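Local coordinates for putative short-chain oxidoreductase (Thermus thermophilus, PDB 2YUT), which binds NADP(H) in a Rossmann-type fold and probably acts as an oxidoreductase of the short-chain dehydrogenase/reductase family, at residues L67-A73 / A114-F119; F110-R115 / L152-H158. The contacts are given in a common frame with arbitrary orientation. Residue numbers count along the deposited sequence, not the author numbering.

Contact 1 (L67-A73 / A114-F119). With NAP (NADP nicotinamide-adenine-dinucleotide phosphate), chain B.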
loop_
_atom_site.group_PDB
_atom_site.type_symbol
_atom_site.label_atom_id
_atom_site.label_comp_id
_atom_site.label_asym_id
_atom_site.label_seq_id
_atom_site.Cartn_x
_atom_site.Cartn_y
_atom_site.Cartn_z
ATOM N N LEU A 67 19.539 8.103 16.605
ATOM C CA LEU A 67 18.713 9.286 16.405
ATOM C C LEU A 67 17.703 9.498 17.529
ATOM O O LEU A 67 17.226 8.539 18.142
ATOM C CB LEU A 67 17.939 9.166 15.084
ATOM C CG LEU A 67 18.704 8.892 13.779
ATOM C CD1 LEU A 67 17.703 8.598 12.665
ATOM C CD2 LEU A 67 19.576 10.087 13.412
ATOM N N ASP A 68 17.387 10.765 17.791
ATOM C CA ASP A 68 16.388 11.136 18.788
ATOM C C ASP A 68 15.115 11.464 18.010
ATOM O O ASP A 68 13.999 11.317 18.518
ATOM C CB ASP A 68 16.822 12.380 19.573
ATOM C CG ASP A 68 18.053 12.137 20.418
ATOM O OD1 ASP A 68 17.974 11.313 21.352
ATOM O OD2 ASP A 68 19.100 12.765 20.145
ATOM N N LEU A 69 15.295 11.911 16.767
ATOM C CA LEU A 69 14.168 12.279 15.916
ATOM C C LEU A 69 14.423 12.046 14.429
ATOM O O LEU A 69 15.467 12.421 13.894
ATOM C CB LEU A 69 13.803 13.754 16.129
ATOM C CG LEU A 69 12.667 14.315 15.254
ATOM C CD1 LEU A 69 11.359 13.619 15.607
ATOM C CD2 LEU A 69 12.531 15.825 15.458
ATOM N N LEU A 70 13.450 11.423 13.775
ATOM C CA LEU A 70 13.513 11.157 12.342
ATOM C C LEU A 70 12.257 11.740 11.705
ATOM O O LEU A 70 11.145 11.504 12.180
ATOM C CB LEU A 70 13.564 9.646 12.072
ATOM C CG LEU A 70 13.272 9.184 10.637
ATOM C CD1 LEU A 70 14.415 9.585 9.705
ATOM C CD2 LEU A 70 13.087 7.669 10.621
ATOM N N VAL A 71 12.440 12.530 10.652
ATOM C CA VAL A 71 11.316 13.108 9.936
ATOM C C VAL A 71 11.498 12.691 8.480
ATOM O O VAL A 71 12.379 13.202 7.784
ATOM C CB VAL A 71 11.289 14.652 10.033
ATOM C CG1 VAL A 71 10.060 15.186 9.319
ATOM C CG2 VAL A 71 11.274 15.092 11.497
ATOM N N HIS A 72 10.668 11.751 8.036
ATOM C CA HIS A 72 10.732 11.220 6.673
ATOM C C HIS A 72 9.783 12.005 5.755
ATOM O O HIS A 72 8.676 11.554 5.445
ATOM C CB HIS A 72 10.352 9.732 6.708
ATOM C CG HIS A 72 10.710 8.971 5.467
ATOM N ND1 HIS A 72 12.014 8.708 5.101
ATOM C CD2 HIS A 72 9.929 8.379 4.531
ATOM C CE1 HIS A 72 12.020 7.986 3.995
ATOM N NE2 HIS A 72 10.768 7.770 3.629
ATOM N N ALA A 73 10.219 13.188 5.334
ATOM C CA ALA A 73 9.413 14.050 4.470
ATOM C C ALA A 73 9.674 13.672 3.016
ATOM O O ALA A 73 9.984 14.523 2.183
ATOM C CB ALA A 73 9.777 15.519 4.712
ATOM N N ALA A 114 13.169 7.955 21.281
ATOM C CA ALA A 114 13.145 8.614 19.982
ATOM C C ALA A 114 11.763 8.601 19.335
ATOM O O ALA A 114 10.910 7.766 19.654
ATOM C CB ALA A 114 14.151 7.959 19.052
ATOM N N ARG A 115 11.551 9.552 18.432
ATOM C CA ARG A 115 10.306 9.656 17.688
ATOM C C ARG A 115 10.660 9.557 16.213
ATOM O O ARG A 115 11.698 10.060 15.779
ATOM C CB ARG A 115 9.625 10.993 17.976
ATOM C CG ARG A 115 9.217 11.140 19.430
ATOM C CD ARG A 115 9.073 12.590 19.830
ATOM N NE ARG A 115 8.841 12.711 21.265
ATOM C CZ ARG A 115 8.899 13.855 21.939
ATOM N NH1 ARG A 115 9.185 14.987 21.307
ATOM N NH2 ARG A 115 8.676 13.864 23.246
ATOM N N ALA A 116 9.811 8.886 15.451
ATOM C CA ALA A 116 10.029 8.726 14.020
ATOM C C ALA A 116 8.725 9.155 13.370
ATOM O O ALA A 116 7.678 8.528 13.563
ATOM C CB ALA A 116 10.366 7.274 13.694
ATOM N N VAL A 117 8.801 10.239 12.608
ATOM C CA VAL A 117 7.644 10.837 11.964
ATOM C C VAL A 117 7.524 10.516 10.482
ATOM O O VAL A 117 8.486 10.644 9.726
ATOM C CB VAL A 117 7.680 12.379 12.141
ATOM C CG1 VAL A 117 6.415 13.006 11.596
ATOM C CG2 VAL A 117 7.878 12.729 13.615
ATOM N N PHE A 118 6.324 10.113 10.078
ATOM C CA PHE A 118 6.041 9.767 8.689
ATOM C C PHE A 118 4.776 10.499 8.282
ATOM O O PHE A 118 3.988 10.912 9.134
ATOM C CB PHE A 118 5.858 8.251 8.558
ATOM C CG PHE A 118 7.100 7.469 8.876
ATOM C CD1 PHE A 118 8.022 7.163 7.877
ATOM C CD2 PHE A 118 7.373 7.078 10.185
ATOM C CE1 PHE A 118 9.200 6.482 8.171
ATOM C CE2 PHE A 118 8.546 6.396 10.496
ATOM C CZ PHE A 118 9.463 6.098 9.489
ATOM N N PHE A 119 4.573 10.652 6.979
ATOM C CA PHE A 119 3.414 11.372 6.479
ATOM C C PHE A 119 2.464 10.508 5.643
ATOM O O PHE A 119 2.850 9.951 4.613
ATOM C CB PHE A 119 3.906 12.580 5.673
ATOM C CG PHE A 119 4.770 13.524 6.478
ATOM C CD1 PHE A 119 4.196 14.570 7.205
ATOM C CD2 PHE A 119 6.146 13.327 6.561
ATOM C CE1 PHE A 119 4.983 15.403 8.007
ATOM C CE2 PHE A 119 6.947 14.153 7.361
ATOM C CZ PHE A 119 6.364 15.195 8.087
HETATM P PA NAP B . 8.279 17.642 -2.126
HETATM O O1A NAP B . 8.124 17.163 -3.655
HETATM O O2A NAP B . 8.430 19.109 -1.994
HETATM O O5B NAP B . 9.552 16.849 -1.548
HETATM C C5B NAP B . 9.664 15.436 -1.730
HETATM C C4B NAP B . 10.967 14.928 -1.114
HETATM O O4B NAP B . 11.026 13.503 -1.305
HETATM C C3B NAP B . 12.171 15.527 -1.847
HETATM O O3B NAP B . 13.194 15.864 -0.906
HETATM C C2B NAP B . 12.633 14.364 -2.723
HETATM O O2B NAP B . 14.046 14.451 -2.923
HETATM C C1B NAP B . 12.364 13.225 -1.740
HETATM N N9A NAP B . 12.434 11.921 -2.433
HETATM C C8A NAP B . 11.610 11.504 -3.392
HETATM N N7A NAP B . 11.988 10.298 -3.809
HETATM C C5A NAP B . 13.061 9.943 -3.110
HETATM C C6A NAP B . 13.893 8.830 -3.113
HETATM N N6A NAP B . 13.663 7.820 -3.947
HETATM N N1A NAP B . 14.932 8.796 -2.267
HETATM C C2A NAP B . 15.169 9.797 -1.437
HETATM N N3A NAP B . 14.400 10.871 -1.407
HETATM C C4A NAP B . 13.346 10.975 -2.228
HETATM O O3 NAP B . 6.988 17.048 -1.366
HETATM P PN NAP B . 6.478 17.599 0.059
HETATM O O1N NAP B . 5.282 18.448 -0.149
HETATM O O2N NAP B . 7.615 18.155 0.825
HETATM O O5D NAP B . 5.967 16.260 0.795
HETATM C C5D NAP B . 6.706 15.693 1.880
HETATM C C4D NAP B . 5.950 14.519 2.511
HETATM O O4D NAP B . 4.674 15.027 2.947
HETATM C C3D NAP B . 5.645 13.444 1.465
HETATM O O3D NAP B . 5.471 12.164 2.079
HETATM C C2D NAP B . 4.315 13.942 0.908
HETATM O O2D NAP B . 3.575 12.881 0.296
HETATM C C1D NAP B . 3.649 14.319 2.230
HETATM N N1N NAP B . 2.420 15.125 2.053
HETATM C C2N NAP B . 2.455 16.301 1.292
HETATM C C3N NAP B . 1.297 17.052 1.126
HETATM C C7N NAP B . 1.334 18.341 0.302
HETATM O O7N NAP B . 0.297 18.923 -0.011
HETATM N N7N NAP B . 2.552 18.752 -0.042
HETATM C C4N NAP B . 0.107 16.635 1.712
HETATM C C5N NAP B . 0.068 15.469 2.469
HETATM C C6N NAP B . 1.219 14.711 2.642
HETATM P P2B NAP B . 14.682 15.225 -4.184
HETATM O O1X NAP B . 13.797 16.545 -4.441
HETATM O O2X NAP B . 16.125 15.730 -3.675
HETATM O O3X NAP B . 14.775 14.366 -5.386
HETATM O O HOH W 1 6.647 9.643 5.248
#
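Ala114 opens the pairing of two parallel strands: its CB lies 3.3 Å from Leu67 O, and its CA donates a CA-H...O contact to Asp68 O at 3.2 Å. Arg115 N then bonds Asp68 O (3.0 Å) and Arg115 O accepts Leu70 N (3.0 Å), while its guanidinium leads away. Ala116 is small, and Leu70 CD2 settles 4.1 Å from its CB. Val117 repeats the pattern of Arg115, with its N 2.7 Å from Leu70 O and its O 3.0 Å from His72 N; on this face, Val117 CG2 meets Leu69 CD1 at 4.1 Å. Phe118, on the opposite face, packs its CD1 3.7 Å from His72 CB. At Phe119 the direct ladder gives way to a water between Phe119 N and His72 O, and the ring spans Val71 and Ala73 at the NADP pocket. These are neighbouring inner strands of the parallel Rossmann sheet, with strand 2-6 beyond 67-72 and strand 158-162 beyond 114-119, and helix 89-107 covering Leu70, His72 and Phe118.

Contact 2 (F110-R115 / L152-H158); sequences FQKGAR and LLREGVH
Here the chain leaving helix 132-153 comes back beside the start of strand 114-119 and begins strand 158-162. Residues 111-114 form a type II turn closed by Ala114 N to Gln111 O (3.1 Å), with Gly113 at phi 87°, where a CB would jam against the preceding carbonyl. Opposite, Leu153 to Gly156 make a type I turn, and the helix end is a Schellman motif: Gly156 has phi 80°, Gly156 N bonds Leu153 O (2.8 Å) and Val157 N bonds Leu152 O (3.0 Å). A CB on Gly156 would clash with Lys112 CD, which lies 3.1 Å from Glu155 O.

Two backbone bonds cross. Gly113 N gives to Gly156 O at a short 2.6 Å, bent to 141°; His158 N gives to Ala114 O at 2.9 Å and 174°. The latter belongs to a parallel bridge pairing Arg115 with His158, CA atoms 4.7 Å apart, and Arg115 CA adds a CA-H...O contact to His158 O at 3.2 Å. His158 O also takes Ala116 N.

Beneath the turns, Phe110 (chi1 m) points toward Val157 (chi1 t), whose CG1 sits over the ring face, 4.1 Å from its centroid, as a CH-pi contact; Phe110 CB touches Val157 CG2 at 3.5 Å and Phe110 CE2 reaches Leu152 CD1 at 4.3 Å. Glu155 turns its carboxylate to a salt bridge with Arg83 of the second subunit. The chemistry thus divides: main-chain bonds set the register of helix exit and strand start, apolar side chains fill the space beside them, and the charge of Glu155 serves the dimer interface.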
loop_
_atom_site.group_PDB
_atom_site.type_symbol
_atom_site.label_atom_id
_atom_site.label_comp_id
_atom_site.label_asym_id
_atom_site.label_seq_id
_atom_site.Cartn_x
_atom_site.Cartn_y
_atom_site.Cartn_z
ATOM N N PHE A 110 18.178 4.059 16.772
ATOM C CA PHE A 110 17.391 4.957 17.613
ATOM C C PHE A 110 17.819 4.975 19.071
ATOM O O PHE A 110 18.249 3.962 19.614
ATOM C CB PHE A 110 15.911 4.559 17.590
ATOM C CG PHE A 110 15.216 4.827 16.285
ATOM C CD1 PHE A 110 15.003 6.129 15.849
ATOM C CD2 PHE A 110 14.735 3.770 15.512
ATOM C CE1 PHE A 110 14.316 6.380 14.661
ATOM C CE2 PHE A 110 14.046 4.008 14.321
ATOM C CZ PHE A 110 13.836 5.315 13.894
ATOM N N GLN A 111 17.676 6.139 19.698
ATOM C CA GLN A 111 17.966 6.307 21.120
ATOM C C GLN A 111 16.636 5.943 21.778
ATOM O O GLN A 111 15.587 6.040 21.136
ATOM C CB GLN A 111 18.272 7.777 21.446
ATOM C CG GLN A 111 19.565 8.318 20.859
ATOM C CD GLN A 111 20.778 7.913 21.668
ATOM O OE1 GLN A 111 20.726 6.954 22.444
ATOM N NE2 GLN A 111 21.882 8.630 21.484
ATOM N N LYS A 112 16.661 5.517 23.034
ATOM C CA LYS A 112 15.410 5.208 23.723
ATOM C C LYS A 112 14.638 6.524 23.768
ATOM O O LYS A 112 15.231 7.584 23.953
ATOM C CB LYS A 112 15.681 4.719 25.150
ATOM C CG LYS A 112 16.302 3.329 25.240
ATOM C CD LYS A 112 15.310 2.255 24.813
ATOM C CE LYS A 112 15.912 0.858 24.902
ATOM N NZ LYS A 112 16.288 0.495 26.297
ATOM N N GLY A 113 13.327 6.470 23.580
ATOM C CA GLY A 113 12.542 7.693 23.617
ATOM C C GLY A 113 12.454 8.433 22.291
ATOM O O GLY A 113 11.737 9.424 22.173
ATOM N N ALA A 114 13.169 7.955 21.281
ATOM C CA ALA A 114 13.145 8.614 19.982
ATOM C C ALA A 114 11.763 8.601 19.335
ATOM O O ALA A 114 10.910 7.766 19.654
ATOM C CB ALA A 114 14.151 7.959 19.052
ATOM N N ARG A 115 11.551 9.552 18.432
ATOM C CA ARG A 115 10.306 9.656 17.688
ATOM C C ARG A 115 10.660 9.557 16.213
ATOM O O ARG A 115 11.698 10.060 15.779
ATOM C CB ARG A 115 9.625 10.993 17.976
ATOM C CG ARG A 115 9.217 11.140 19.430
ATOM C CD ARG A 115 9.073 12.590 19.830
ATOM N NE ARG A 115 8.841 12.711 21.265
ATOM C CZ ARG A 115 8.899 13.855 21.939
ATOM N NH1 ARG A 115 9.185 14.987 21.307
ATOM N NH2 ARG A 115 8.676 13.864 23.246
ATOM N N LEU A 152 8.344 -1.244 17.426
ATOM C CA LEU A 152 9.218 -0.121 17.741
ATOM C C LEU A 152 9.107 0.342 19.191
ATOM O O LEU A 152 10.108 0.707 19.807
ATOM C CB LEU A 152 8.928 1.044 16.789
ATOM C CG LEU A 152 9.595 0.965 15.409
ATOM C CD1 LEU A 152 11.096 1.199 15.563
ATOM C CD2 LEU A 152 9.328 -0.393 14.759
ATOM N N LEU A 153 7.897 0.318 19.739
ATOM C CA LEU A 153 7.695 0.741 21.117
ATOM C C LEU A 153 8.517 -0.138 22.053
ATOM O O LEU A 153 8.954 0.309 23.112
ATOM C CB LEU A 153 6.214 0.663 21.488
ATOM C CG LEU A 153 5.815 1.305 22.820
ATOM C CD1 LEU A 153 6.226 2.775 22.843
ATOM C CD2 LEU A 153 4.313 1.170 23.009
ATOM N N ARG A 154 8.732 -1.386 21.649
ATOM C CA ARG A 154 9.511 -2.327 22.444
ATOM C C ARG A 154 10.955 -1.845 22.543
ATOM O O ARG A 154 11.664 -2.177 23.491
ATOM C CB ARG A 154 9.471 -3.718 21.806
ATOM C CG ARG A 154 8.087 -4.339 21.749
ATOM C CD ARG A 154 8.069 -5.530 20.802
ATOM N NE ARG A 154 6.734 -6.105 20.648
ATOM C CZ ARG A 154 6.419 -7.026 19.742
ATOM N NH1 ARG A 154 7.343 -7.478 18.903
ATOM N NH2 ARG A 154 5.181 -7.497 19.675
ATOM N N GLU A 155 11.385 -1.065 21.554
ATOM C CA GLU A 155 12.738 -0.518 21.540
ATOM C C GLU A 155 12.732 0.869 22.173
ATOM O O GLU A 155 13.759 1.543 22.210
ATOM C CB GLU A 155 13.263 -0.396 20.104
ATOM C CG GLU A 155 13.455 -1.706 19.370
ATOM C CD GLU A 155 14.027 -1.505 17.976
ATOM O OE1 GLU A 155 15.123 -0.919 17.853
ATOM O OE2 GLU A 155 13.380 -1.930 16.999
ATOM N N GLY A 156 11.570 1.292 22.660
ATOM C CA GLY A 156 11.452 2.605 23.268
ATOM C C GLY A 156 11.313 3.700 22.223
ATOM O O GLY A 156 11.584 4.871 22.493
ATOM N N VAL A 157 10.880 3.316 21.025
ATOM C CA VAL A 157 10.714 4.263 19.926
ATOM C C VAL A 157 9.246 4.507 19.596
ATOM O O VAL A 157 8.464 3.564 19.449
ATOM C CB VAL A 157 11.428 3.756 18.661
ATOM C CG1 VAL A 157 11.265 4.759 17.531
ATOM C CG2 VAL A 157 12.895 3.522 18.960
ATOM N N HIS A 158 8.878 5.776 19.469
ATOM C CA HIS A 158 7.503 6.135 19.161
ATOM C C HIS A 158 7.320 6.537 17.710
ATOM O O HIS A 158 7.934 7.499 17.244
ATOM C CB HIS A 158 7.038 7.291 20.042
ATOM C CG HIS A 158 7.243 7.052 21.503
ATOM N ND1 HIS A 158 8.468 7.199 22.114
ATOM C CD2 HIS A 158 6.381 6.665 22.473
ATOM C CE1 HIS A 158 8.352 6.914 23.399
ATOM N NE2 HIS A 158 7.096 6.587 23.642
#

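Overall arrangement
From the N terminus, three strands precede strand 67-72; the chain then passes through helix 89-107 and enters strand 114-119 in the same direction, so contact 1 closes this right-handed beta-alpha-beta crossover. Contact 2 closes the next one: from strand 114-119 through helix 132-153 to the start of strand 158-162. The two loops follow one another and overlap slightly, since residues 110-113 precede contact 1's second segment and Ala114 and Arg115 serve both contacts. Strand 114-119 is therefore paired on either side, which sets three consecutive strands in order. Gln111 N to Leu67 O, 2.9 Å, links the contacts directly. Contact 1 runs to the cofactor; contact 2 lies at the far end, beside the second subunit.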